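Long-range contacts in glycosyl hydrolases family 31 family protein (Aspergillus niger, PDB 6DRU), which releases alpha-xylose from the non-reducing terminal glucose of xyloglucan oligosaccharides as a family 31 glycoside hydrolase: residues A[18-23]-A[60-65]; A[97-102]-A[218-223]; A[306-311]-A[387-392]. One frame throughout, in Å; residues are numbered along the deposited sequence.

Contact 1 (A[18-23]-A[60-65]); sequences TILIQP and HGMSYD
Gln-22 pushes the end of its side chain into the bend of the 60-65 loop: CG is anti to the carbonyl carbon (chi1 -48°), and the side chain runs extended beyond it to carry the amide there. NE2 donates to Gly-61 O at 3.0 Å and to Ser-63 O at 2.6 Å. Both acceptors lie near the amide plane, so the two bonds fix how that group is turned. Gly-61 O is met from above its carbonyl plane, about 44° out of it, whereas Ser-63 O is approached with a modest tilt. Arg-32 bonds to Gln-22 OE1 and to Gly-61 O. The loop is folded as a type II' beta turn from His-60 to Ser-63, with Gly-61 at the second position, and it packs on one face of strand 17-23 in the large N-terminal beta sheet. Across the mouth of the turn, His-60 O accepts from both the N and the OG of Ser-63, which reach it from the same face of its plane. Leu-20 sits beside Gln-22 and splits its methyls: CD2 meets Met-62 CG at 3.8 Å, and CD1 meets Tyr-64 CB at 3.7 Å, each neighbour crossing it at about a right angle. Beyond Gln-22, Pro-23 O stands over one face of the His-60 imidazole, offset toward the rim and 3.0 Å from CE1, while NE2 of that ring is hydrogen-bonded to Glu-56.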
# COMPACT_ATOMS: atom_id res chain seq x y z
N THR A 18 12.62 -1.98 20.65
CA THR A 18 12.77 -2.54 21.99
C THR A 18 12.80 -4.06 21.89
O THR A 18 11.94 -4.65 21.24
CB THR A 18 11.62 -2.09 22.89
OG1 THR A 18 11.55 -0.66 22.91
CG2 THR A 18 11.83 -2.60 24.31
N ILE A 19 13.78 -4.67 22.54
CA ILE A 19 13.93 -6.12 22.56
C ILE A 19 13.83 -6.60 24.00
O ILE A 19 14.61 -6.16 24.86
CB ILE A 19 15.26 -6.58 21.93
CG1 ILE A 19 15.42 -6.05 20.51
CG2 ILE A 19 15.35 -8.10 21.94
CD1 ILE A 19 16.25 -4.78 20.41
N LEU A 20 12.87 -7.48 24.27
CA LEU A 20 12.64 -8.02 25.60
C LEU A 20 12.95 -9.52 25.58
O LEU A 20 12.20 -10.31 24.99
CB LEU A 20 11.20 -7.77 26.04
CG LEU A 20 10.77 -8.40 27.37
CD1 LEU A 20 11.59 -7.82 28.52
CD2 LEU A 20 9.28 -8.19 27.61
N ILE A 21 14.06 -9.90 26.21
CA ILE A 21 14.49 -11.29 26.30
C ILE A 21 14.23 -11.77 27.72
O ILE A 21 14.72 -11.16 28.69
CB ILE A 21 15.97 -11.45 25.93
CG1 ILE A 21 16.28 -10.69 24.63
CG2 ILE A 21 16.32 -12.92 25.78
CD1 ILE A 21 17.45 -9.75 24.76
N GLN A 22 13.47 -12.86 27.86
CA GLN A 22 13.15 -13.40 29.16
C GLN A 22 13.46 -14.89 29.20
O GLN A 22 13.26 -15.60 28.20
CB GLN A 22 11.66 -13.19 29.50
CG GLN A 22 11.16 -11.78 29.26
CD GLN A 22 9.65 -11.69 29.34
OE1 GLN A 22 8.94 -12.22 28.48
NE2 GLN A 22 9.15 -11.03 30.37
N PRO A 23 13.94 -15.40 30.33
CA PRO A 23 13.99 -16.86 30.51
C PRO A 23 12.58 -17.43 30.50
O PRO A 23 11.66 -16.86 31.09
CB PRO A 23 14.67 -17.03 31.87
CG PRO A 23 14.42 -15.73 32.58
CD PRO A 23 14.43 -14.68 31.52
N HIS A 60 5.28 -14.87 33.27
CA HIS A 60 6.28 -13.82 33.11
C HIS A 60 5.64 -12.50 32.71
O HIS A 60 5.95 -11.45 33.28
CB HIS A 60 7.33 -14.22 32.07
CG HIS A 60 8.10 -15.45 32.43
ND1 HIS A 60 9.23 -15.42 33.21
CD2 HIS A 60 7.91 -16.75 32.10
CE1 HIS A 60 9.70 -16.65 33.35
NE2 HIS A 60 8.92 -17.47 32.68
N GLY A 61 4.75 -12.53 31.72
CA GLY A 61 4.22 -11.29 31.19
C GLY A 61 5.32 -10.48 30.54
O GLY A 61 6.21 -11.01 29.86
N MET A 62 5.27 -9.16 30.76
CA MET A 62 6.28 -8.25 30.25
C MET A 62 7.38 -7.95 31.27
O MET A 62 8.13 -6.99 31.09
CB MET A 62 5.61 -6.94 29.80
CG MET A 62 6.00 -6.47 28.41
SD MET A 62 5.25 -7.46 27.11
CE MET A 62 3.51 -7.19 27.44
N SER A 63 7.50 -8.76 32.31
CA SER A 63 8.39 -8.44 33.42
C SER A 63 9.85 -8.61 33.02
O SER A 63 10.21 -9.52 32.27
CB SER A 63 8.07 -9.31 34.63
OG SER A 63 8.43 -10.66 34.39
N TYR A 64 10.70 -7.73 33.54
CA TYR A 64 12.14 -7.80 33.31
C TYR A 64 12.86 -7.20 34.51
O TYR A 64 12.28 -6.47 35.31
CB TYR A 64 12.54 -7.08 32.02
CG TYR A 64 12.16 -5.62 31.98
CD1 TYR A 64 10.91 -5.21 31.53
CD2 TYR A 64 13.06 -4.64 32.39
CE1 TYR A 64 10.56 -3.88 31.50
CE2 TYR A 64 12.72 -3.30 32.36
CZ TYR A 64 11.47 -2.92 31.91
OH TYR A 64 11.12 -1.59 31.88
N ASP A 65 14.15 -7.54 34.61
CA ASP A 65 14.99 -7.10 35.72
C ASP A 65 15.96 -6.00 35.36
O ASP A 65 16.25 -5.15 36.21
CB ASP A 65 15.79 -8.29 36.28
CG ASP A 65 15.18 -8.88 37.53
OD1 ASP A 65 14.09 -8.43 37.93
OD2 ASP A 65 15.80 -9.80 38.11

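Contact 2 (A[97-102]-A[218-223]); sequences LSFYRV and YVIVAA
Phe-99 and Ile-220 face each other across two strands running nearly the same way, strands 98-102 and 218-222, whose axes come within 8.2 Å at an angle of 23°. That spacing is one of side chains packed between layers. Ile-220 lays its CG2 methyl over the Phe-99 ring: CG2 stands 3.8 Å from the ring centroid, only 16° off the normal, as a CH-pi contact, displaced somewhat toward the CD1 and CE1 rim. CD1 of the same isoleucine reaches the root of the ring, 4.0 Å from Phe-99 CG. Its CG1 is anti to the backbone N, and this leaves CG2 between the N and the carbonyl carbon, where it meets the ring. The two strands belong to different sheets, 98-102 to a four-stranded antiparallel one and 216-222 to the large mixed one, so the contact is a piece of the beta sandwich in the N-terminal region of this family 31 enzyme. Toward the start of both strands, the Tyr-218 hydroxyl comes 3.6 Å from Leu-97 CD1 and lies near the ring plane of Phe-99, at its edge. The Tyr-218 ring also meets Phe-141 edge-to-face, and Phe-29 and Val-31 of strand 28-35 line the same interior. At the other end the layers draw together. Arg-101 CB is 4.2 Å from Ala-222 CB, and the arginine side chain then bends at chi3 (51°), bringing NE to 2.9 Å from Ala-223 O, although the angle is too poor for a hydrogen bond. The guanidinium is hydrogen-bonded instead through NH2 to Lys-185 O.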
# COMPACT_ATOMS: atom_id res chain seq x y z
N LEU A 97 22.04 -10.58 19.52
CA LEU A 97 21.77 -11.74 20.35
C LEU A 97 22.55 -12.96 19.85
O LEU A 97 22.73 -13.15 18.65
CB LEU A 97 20.27 -12.06 20.36
CG LEU A 97 19.33 -10.90 20.71
CD1 LEU A 97 17.90 -11.40 20.84
CD2 LEU A 97 19.77 -10.20 21.98
N SER A 98 23.00 -13.78 20.80
CA SER A 98 23.67 -15.04 20.50
C SER A 98 23.31 -16.03 21.60
O SER A 98 23.22 -15.66 22.77
CB SER A 98 25.19 -14.87 20.40
OG SER A 98 25.74 -14.41 21.62
N PHE A 99 23.13 -17.29 21.22
CA PHE A 99 22.65 -18.33 22.13
C PHE A 99 23.61 -19.51 22.15
O PHE A 99 23.98 -20.04 21.10
CB PHE A 99 21.25 -18.80 21.72
CG PHE A 99 20.20 -17.73 21.81
CD1 PHE A 99 19.56 -17.46 23.01
CD2 PHE A 99 19.87 -16.98 20.69
CE1 PHE A 99 18.60 -16.46 23.09
CE2 PHE A 99 18.91 -15.99 20.77
CZ PHE A 99 18.28 -15.73 21.97
N TYR A 100 24.02 -19.91 23.35
CA TYR A 100 24.91 -21.04 23.56
C TYR A 100 24.23 -22.08 24.44
O TYR A 100 23.31 -21.78 25.21
CB TYR A 100 26.23 -20.60 24.21
CG TYR A 100 27.03 -19.60 23.42
CD1 TYR A 100 26.72 -18.24 23.46
CD2 TYR A 100 28.10 -20.00 22.63
CE1 TYR A 100 27.46 -17.32 22.74
CE2 TYR A 100 28.84 -19.09 21.91
CZ TYR A 100 28.51 -17.75 21.96
OH TYR A 100 29.25 -16.84 21.24
N ARG A 101 24.70 -23.32 24.32
CA ARG A 101 24.32 -24.40 25.23
C ARG A 101 25.53 -24.82 26.05
O ARG A 101 26.63 -24.98 25.52
CB ARG A 101 23.76 -25.61 24.47
CG ARG A 101 23.85 -26.90 25.27
CD ARG A 101 23.01 -28.02 24.68
NE ARG A 101 23.28 -28.22 23.26
CZ ARG A 101 24.40 -28.73 22.77
NH1 ARG A 101 25.37 -29.10 23.59
NH2 ARG A 101 24.55 -28.88 21.46
N VAL A 102 25.31 -25.01 27.35
CA VAL A 102 26.35 -25.52 28.24
C VAL A 102 26.28 -27.05 28.19
O VAL A 102 25.31 -27.65 28.65
CB VAL A 102 26.16 -25.01 29.67
CG1 VAL A 102 27.08 -25.75 30.63
CG2 VAL A 102 26.42 -23.52 29.73
N TYR A 218 9.53 -14.99 19.34
CA TYR A 218 10.03 -16.34 19.14
C TYR A 218 10.63 -16.87 20.43
O TYR A 218 10.96 -16.11 21.35
CB TYR A 218 11.06 -16.40 18.00
CG TYR A 218 12.36 -15.66 18.23
CD1 TYR A 218 13.42 -16.26 18.90
CD2 TYR A 218 12.55 -14.37 17.74
CE1 TYR A 218 14.61 -15.59 19.11
CE2 TYR A 218 13.74 -13.69 17.93
CZ TYR A 218 14.77 -14.31 18.62
OH TYR A 218 15.95 -13.64 18.81
N VAL A 219 10.75 -18.20 20.50
CA VAL A 219 11.28 -18.91 21.66
C VAL A 219 12.32 -19.91 21.17
O VAL A 219 12.11 -20.60 20.17
CB VAL A 219 10.16 -19.64 22.44
CG1 VAL A 219 10.74 -20.37 23.64
CG2 VAL A 219 9.09 -18.66 22.89
N ILE A 220 13.45 -19.97 21.87
CA ILE A 220 14.52 -20.92 21.56
C ILE A 220 14.81 -21.73 22.82
O ILE A 220 14.95 -21.16 23.91
CB ILE A 220 15.78 -20.21 21.04
CG1 ILE A 220 16.88 -21.23 20.73
CG2 ILE A 220 16.28 -19.16 22.02
CD1 ILE A 220 18.08 -20.63 20.03
N VAL A 221 14.89 -23.05 22.67
CA VAL A 221 15.14 -23.96 23.77
C VAL A 221 16.26 -24.91 23.38
O VAL A 221 16.30 -25.39 22.24
CB VAL A 221 13.86 -24.74 24.16
CG1 VAL A 221 13.28 -25.46 22.96
CG2 VAL A 221 14.16 -25.71 25.29
N ALA A 222 17.18 -25.16 24.31
CA ALA A 222 18.35 -25.98 24.06
C ALA A 222 18.23 -27.34 24.74
O ALA A 222 17.58 -27.48 25.78
CB ALA A 222 19.62 -25.28 24.56
N ALA A 223 18.88 -28.34 24.15
CA ALA A 223 18.97 -29.67 24.73
C ALA A 223 20.30 -30.29 24.33
O ALA A 223 20.90 -29.91 23.31
CB ALA A 223 17.80 -30.57 24.30

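Contact 3 (A[306-311]-A[387-392]); sequences AQMSAR and KGIKNF
Polar contact centres on Ser-309, whose hydroxyl points from the helix onto the backbone of Lys-387 and Gly-388. OG lies 2.9 Å from Lys-387 O and 3.2 Å from Ala-306 O, one turn back in its own helix, with one proton for the two carbonyls. The torsion sets this up: OG stands between the backbone N and the carbonyl carbon (chi1 71°), within range of both acceptors. Lys-387 O is also met by Ala-306 CA, a CA-H...O contact of 3.4 Å with an angle of 159° at the hydrogen. Backbone packing comes next to it, with Gly-388 CA 3.2 Å from Ser-309 OG and no side chain on the glycine to come between them. In the family 31 TIM barrel this joins helix 305-316 to the link between helix 370-385 and strand 391-394; the chain carries on from that strand to the active-site residue Asp-395, at the opposite end of the strand from this contact. Apolar contact is lighter. Met-308 CE meets Ile-389 CD1 at 4.1 Å, the two side chains crossing obliquely, and the methionine gets there by bending at chi3 (65°). Ile-389 also packs on Met-320 and Ala-322 of strand 319-328, the strand that follows helix 305-316, while Met-308 leans on Gln-262 and Val-265 of helix 262-274.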
# COMPACT_ATOMS: atom_id res chain seq x y z
N ALA A 306 -31.10 -39.64 14.55
CA ALA A 306 -30.97 -40.23 15.87
C ALA A 306 -31.19 -41.74 15.82
O ALA A 306 -30.54 -42.50 16.55
CB ALA A 306 -31.94 -39.57 16.85
N GLN A 307 -32.12 -42.19 14.96
CA GLN A 307 -32.33 -43.62 14.77
C GLN A 307 -31.18 -44.26 14.02
O GLN A 307 -30.83 -45.42 14.29
CB GLN A 307 -33.64 -43.86 14.02
CG GLN A 307 -34.06 -45.32 13.96
CD GLN A 307 -34.97 -45.61 12.79
OE1 GLN A 307 -35.72 -44.75 12.34
NE2 GLN A 307 -34.89 -46.84 12.28
N MET A 308 -30.57 -43.54 13.08
CA MET A 308 -29.45 -44.10 12.32
C MET A 308 -28.25 -44.34 13.23
O MET A 308 -27.63 -45.41 13.19
CB MET A 308 -29.07 -43.16 11.17
CG MET A 308 -27.87 -43.64 10.37
SD MET A 308 -27.26 -42.39 9.22
CE MET A 308 -26.71 -41.12 10.37
N SER A 309 -27.91 -43.35 14.06
CA SER A 309 -26.76 -43.50 14.95
C SER A 309 -27.01 -44.58 15.99
O SER A 309 -26.09 -45.33 16.34
CB SER A 309 -26.45 -42.17 15.63
OG SER A 309 -27.45 -41.84 16.58
N ALA A 310 -28.25 -44.69 16.48
CA ALA A 310 -28.56 -45.72 17.46
C ALA A 310 -28.52 -47.11 16.83
O ALA A 310 -28.06 -48.07 17.47
CB ALA A 310 -29.93 -45.45 18.09
N ARG A 311 -28.99 -47.23 15.59
CA ARG A 311 -28.94 -48.52 14.91
C ARG A 311 -27.50 -48.92 14.62
O ARG A 311 -27.15 -50.10 14.71
CB ARG A 311 -29.75 -48.47 13.62
CG ARG A 311 -30.07 -49.84 13.04
CD ARG A 311 -31.15 -50.56 13.83
NE ARG A 311 -31.31 -51.95 13.41
CZ ARG A 311 -31.02 -53.00 14.17
NH1 ARG A 311 -30.56 -52.83 15.40
NH2 ARG A 311 -31.20 -54.23 13.69
N LYS A 387 -27.85 -36.05 18.49
CA LYS A 387 -28.53 -37.06 17.69
C LYS A 387 -27.64 -38.26 17.40
O LYS A 387 -27.90 -39.01 16.45
CB LYS A 387 -29.05 -36.44 16.39
CG LYS A 387 -30.12 -35.37 16.60
CD LYS A 387 -30.67 -34.88 15.28
CE LYS A 387 -31.78 -33.86 15.44
NZ LYS A 387 -32.26 -33.39 14.11
N GLY A 388 -26.58 -38.46 18.20
CA GLY A 388 -25.75 -39.64 18.13
C GLY A 388 -24.48 -39.49 17.31
O GLY A 388 -23.63 -40.39 17.36
N ILE A 389 -24.32 -38.40 16.58
CA ILE A 389 -23.10 -38.14 15.82
C ILE A 389 -22.29 -37.13 16.62
O ILE A 389 -22.51 -35.92 16.52
CB ILE A 389 -23.41 -37.64 14.41
CG1 ILE A 389 -24.29 -38.65 13.67
CG2 ILE A 389 -22.12 -37.39 13.63
CD1 ILE A 389 -24.98 -38.09 12.45
N LYS A 390 -21.35 -37.63 17.42
CA LYS A 390 -20.63 -36.79 18.38
C LYS A 390 -19.16 -36.62 18.02
O LYS A 390 -18.39 -36.09 18.83
CB LYS A 390 -20.76 -37.38 19.78
CG LYS A 390 -22.18 -37.78 20.14
CD LYS A 390 -22.29 -38.29 21.56
CE LYS A 390 -23.66 -37.99 22.15
NZ LYS A 390 -23.62 -37.94 23.64
N ASN A 391 -18.75 -37.03 16.82
CA ASN A 391 -17.42 -36.76 16.31
C ASN A 391 -17.56 -36.02 14.99
O ASN A 391 -18.49 -36.28 14.22
CB ASN A 391 -16.63 -38.06 16.12
CG ASN A 391 -16.55 -38.88 17.40
OD1 ASN A 391 -15.67 -38.67 18.23
ND2 ASN A 391 -17.48 -39.81 17.57
N PHE A 392 -16.65 -35.09 14.73
CA PHE A 392 -16.84 -34.14 13.63
C PHE A 392 -15.62 -34.09 12.72
O PHE A 392 -14.48 -34.11 13.18
CB PHE A 392 -17.16 -32.75 14.18
CG PHE A 392 -18.47 -32.68 14.89
CD1 PHE A 392 -19.65 -32.61 14.18
CD2 PHE A 392 -18.53 -32.73 16.28
CE1 PHE A 392 -20.87 -32.56 14.83
CE2 PHE A 392 -19.75 -32.68 16.93
CZ PHE A 392 -20.92 -32.59 16.21

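How the contacts relate
The contacts follow in series along the chain. Contacts 1 and 2 are neighbours in the N-terminal beta region, their centres 16 Å apart, and both use the large mixed sheet: contact 1 through strand 17-23, contact 2 through strand 216-222, with strand 28-35 between them. They touch where Ile-21 CD1 packs at 3.6 Å on Leu-97 CD2, on the face of strand 17-23 turned from the 60-65 loop. Contact 3 belongs to the TIM barrel, about 50 Å from either by centres, on the opposite side of the chain's centre from contact 2. Contacts 1 and 2 pack layers within the N-terminal region and contact 3 joins helix to loop within the barrel; none bridges the two regions.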